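Local coordinates for sulfhydryl oxidase Erv1p (Arabidopsis thaliana, PDB 2HJ3) that catalyses FAD-dependent disulfide bond formation, passing electrons from thiols to oxygen, and supports import and folding of small cysteine-containing proteins in the mitochondrial intermembrane space, at the interface of chains A and B. Residues are numbered along the deposited sequence; one frame, centred on the assembly and turned at random. Chains: chain A/B, Sulfhydryl oxidase Erv1p.

Contact 1: the interface of chains A and B. Residues chain A 47, 50-52; chain B 20, 23-24.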
# COMPACT_ATOMS: atom_id res chain seq x y z
N LEU A 47 -7.62 1.90 -2.10
CA LEU A 47 -7.32 0.56 -2.62
C LEU A 47 -8.51 -0.04 -3.37
O LEU A 47 -8.34 -0.72 -4.38
CB LEU A 47 -6.92 -0.41 -1.50
CG LEU A 47 -5.52 -0.31 -0.92
CD1 LEU A 47 -5.40 -1.29 0.23
CD2 LEU A 47 -4.49 -0.63 -1.98
N MET A 50 -8.12 1.80 -6.71
CA MET A 50 -6.80 1.72 -7.32
C MET A 50 -6.01 0.41 -7.37
O MET A 50 -5.05 0.32 -8.12
CB MET A 50 -5.90 2.78 -6.69
CG MET A 50 -5.54 3.96 -7.59
SD MET A 50 -6.90 5.07 -7.99
CE MET A 50 -7.48 4.35 -9.55
N TYR A 51 -6.38 -0.60 -6.58
CA TYR A 51 -5.61 -1.84 -6.61
C TYR A 51 -5.39 -2.29 -8.06
O TYR A 51 -6.34 -2.51 -8.80
CB TYR A 51 -6.33 -2.93 -5.81
CG TYR A 51 -5.46 -4.14 -5.58
CD1 TYR A 51 -4.29 -4.05 -4.82
CD2 TYR A 51 -5.78 -5.38 -6.13
CE1 TYR A 51 -3.47 -5.15 -4.62
CE2 TYR A 51 -4.96 -6.49 -5.95
CZ TYR A 51 -3.80 -6.37 -5.19
OH TYR A 51 -2.98 -7.46 -5.01
N PRO A 52 -4.11 -2.44 -8.47
CA PRO A 52 -3.63 -2.85 -9.80
C PRO A 52 -4.07 -4.16 -10.43
O PRO A 52 -3.43 -4.63 -11.36
CB PRO A 52 -2.11 -2.79 -9.65
CG PRO A 52 -1.91 -1.74 -8.62
CD PRO A 52 -2.97 -2.08 -7.61
N PHE B 20 4.19 -2.91 -4.62
CA PHE B 20 2.82 -2.43 -4.69
C PHE B 20 2.78 -1.08 -5.42
O PHE B 20 2.07 -0.92 -6.42
CB PHE B 20 2.25 -2.28 -3.26
CG PHE B 20 1.01 -1.43 -3.19
CD1 PHE B 20 -0.15 -1.81 -3.86
CD2 PHE B 20 1.02 -0.22 -2.51
CE1 PHE B 20 -1.28 -1.00 -3.86
CE2 PHE B 20 -0.12 0.60 -2.50
CZ PHE B 20 -1.26 0.22 -3.18
N THR B 23 3.80 -1.18 -9.12
CA THR B 23 2.82 -1.87 -9.95
C THR B 23 1.63 -0.94 -10.11
O THR B 23 1.03 -0.84 -11.19
CB THR B 23 2.35 -3.18 -9.32
OG1 THR B 23 3.49 -3.98 -8.99
CG2 THR B 23 1.46 -3.95 -10.28
N LEU B 24 1.29 -0.24 -9.04
CA LEU B 24 0.18 0.71 -9.08
C LEU B 24 0.53 1.80 -10.10
O LEU B 24 -0.30 2.18 -10.92
CB LEU B 24 -0.03 1.34 -7.70
CG LEU B 24 -1.11 2.42 -7.60
CD1 LEU B 24 -2.48 1.77 -7.54
CD2 LEU B 24 -0.89 3.25 -6.36
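A:Pro52 lies against the backbone of B:Leu24 in the homodimer interface of the ERV/ALR domain, a FAD-binding four-helix bundle and the C-terminal part of the full protein. The contact is apolar, and no hydrogen bond or salt bridge crosses it.

The proline ring packs on both backbone and side-chain atoms of helix 10-27 of chain B. A:Pro52 CG comes within 3.3 Å of B:Leu24 CA and also nears CB of the same residue. A:Pro52 CB meets the methyl CG2 of B:Thr23 at 3.8 Å. A:Pro52 CD reaches B:Leu24 CD1 at 3.9 Å.

Aliphatic packing follows between B:Leu24 and A:Met50, whose side chains cross at about a right angle. One leucine branch, B:Leu24 CD1, touches the root of the methionine chain, with A:Met50 CB at 3.7 Å and A:Met50 CG at 3.8 Å. The bends at the second and third torsions of A:Met50 take its SD away from this leucine.

A methyl-to-ring contact completes the patch. A:Leu47 CD2 meets the far end of the B:Phe20 ring, 3.5 Å from CZ and 3.7 Å from CE1. It stands somewhat above the ring plane, not over the ring centre. B:Phe20 has CG anti to its backbone N (chi1 164°), which carries the ring tip out to chain A. A:Pro52 directly precedes A:Cys53 of the redox-active CXXC disulfide.

Contact 2: the interface of chains A and B. Residues chain A 24, 36, 39-40, 43; chain B 50, 52.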
# COMPACT_ATOMS: atom_id res chain seq x y z
N LEU A 24 1.09 -3.20 8.43
CA LEU A 24 0.56 -1.90 8.81
C LEU A 24 -0.43 -2.03 9.97
O LEU A 24 -0.40 -1.23 10.91
CB LEU A 24 -0.12 -1.26 7.61
CG LEU A 24 -0.81 0.07 7.87
CD1 LEU A 24 0.18 1.03 8.51
CD2 LEU A 24 -1.36 0.63 6.56
N GLN A 36 -5.17 9.20 12.25
CA GLN A 36 -4.72 7.85 11.94
C GLN A 36 -5.92 6.97 11.56
O GLN A 36 -5.83 6.13 10.67
CB GLN A 36 -3.98 7.25 13.13
CG GLN A 36 -2.74 8.02 13.50
CD GLN A 36 -2.10 7.51 14.77
OE1 GLN A 36 -2.77 7.52 15.83
NE2 GLN A 36 -0.92 7.11 14.71
N ASP A 39 -6.97 8.10 8.01
CA ASP A 39 -6.07 7.66 6.95
C ASP A 39 -6.26 6.18 6.63
O ASP A 39 -6.28 5.79 5.46
CB ASP A 39 -4.62 7.93 7.32
CG ASP A 39 -4.32 9.41 7.46
OD1 ASP A 39 -5.09 10.21 6.89
OD2 ASP A 39 -3.33 9.76 8.13
N VAL A 40 -6.40 5.37 7.66
CA VAL A 40 -6.60 3.95 7.48
C VAL A 40 -7.85 3.69 6.65
O VAL A 40 -7.83 2.88 5.73
CB VAL A 40 -6.74 3.23 8.85
CG1 VAL A 40 -7.49 1.92 8.68
CG2 VAL A 40 -5.38 2.96 9.42
N LEU A 43 -7.28 4.90 3.11
CA LEU A 43 -6.37 3.98 2.44
C LEU A 43 -7.14 2.81 1.84
O LEU A 43 -6.91 2.42 0.70
CB LEU A 43 -5.32 3.47 3.42
CG LEU A 43 -4.43 2.32 2.94
CD1 LEU A 43 -3.63 2.74 1.72
CD2 LEU A 43 -3.50 1.89 4.06
N MET B 50 1.71 7.14 7.86
CA MET B 50 1.44 5.77 8.26
C MET B 50 2.48 4.68 8.03
O MET B 50 2.36 3.60 8.62
CB MET B 50 0.13 5.38 7.59
CG MET B 50 -0.53 4.12 8.06
SD MET B 50 -2.07 3.94 7.14
CE MET B 50 -3.17 5.01 8.10
N PRO B 52 4.94 2.05 8.50
CA PRO B 52 5.42 1.36 9.70
C PRO B 52 6.72 1.87 10.31
O PRO B 52 6.70 2.56 11.32
CB PRO B 52 5.51 -0.08 9.23
CG PRO B 52 4.28 -0.19 8.39
CD PRO B 52 4.33 1.09 7.56
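The thioether sulfur SD of B:Met50 is touched by several apolar groups of chain A. A:Leu24 CD2 lies 3.4 Å from B:Met50 SD, and A:Leu43 CD2 is 4.0 Å from the same SD. A:Val40 CG2 stands slightly farther off. These are packing contacts; no hydrogen bond or salt bridge joins the chains here.

B:Met50 reaches across with CG anti to its backbone N (chi1 -168°). Its chain stays extended through chi2, and the bend at chi3 (-83°) lays the terminal methyl CE on helix 34-50 of chain A. There B:Met50 CE meets A:Val40 CG2 at 3.3 Å and A:Asp39 CB at 3.3 Å. The backbone N of A:Val40 is equally near B:Met50 CE. A:Asp39 offers its CB, while its carboxylate points away from the methionine.

A:Leu24 crosses the methionine side chain at about a right angle. Its two branches divide the work. A:Leu24 CD1 packs tightly on B:Met50 CG at 3.2 Å and also nears the carbonyl O of B:Met50 at 3.4 Å, while CD2 takes the sulfur. An alanine here would probably open a gap beside B:Met50 CG and SD and leave the thioether less restrained. B:Pro52 touches A:Leu24 loosely, its CG 4.1 Å from CA.

In the fold, A:Leu24 lies near the end of helix 10-27, beside helix 34-50 of its own chain. B:Met50 is the last residue of helix 34-50, just before the turn into the redox-active cysteines, and its side chain enters the groove between those two helices.

Contact 1 and contact 2 lie about 16 Å apart, measured between the centres of their C-alpha atoms. Both pair helix 10-27 of one chain with the end of helix 34-50 and the following loop of the other; contact 2 also brings in the face of helix 34-50 of chain A. Positions 24, 50 and 52 recur with the chains exchanged, as the two-fold axis of the homodimer requires. The methionine is bent in contact 1 and more extended in contact 2, and the proline packs more closely in contact 1. Both places are apolar. This difference suggests that the packing can take more than one methionine conformation.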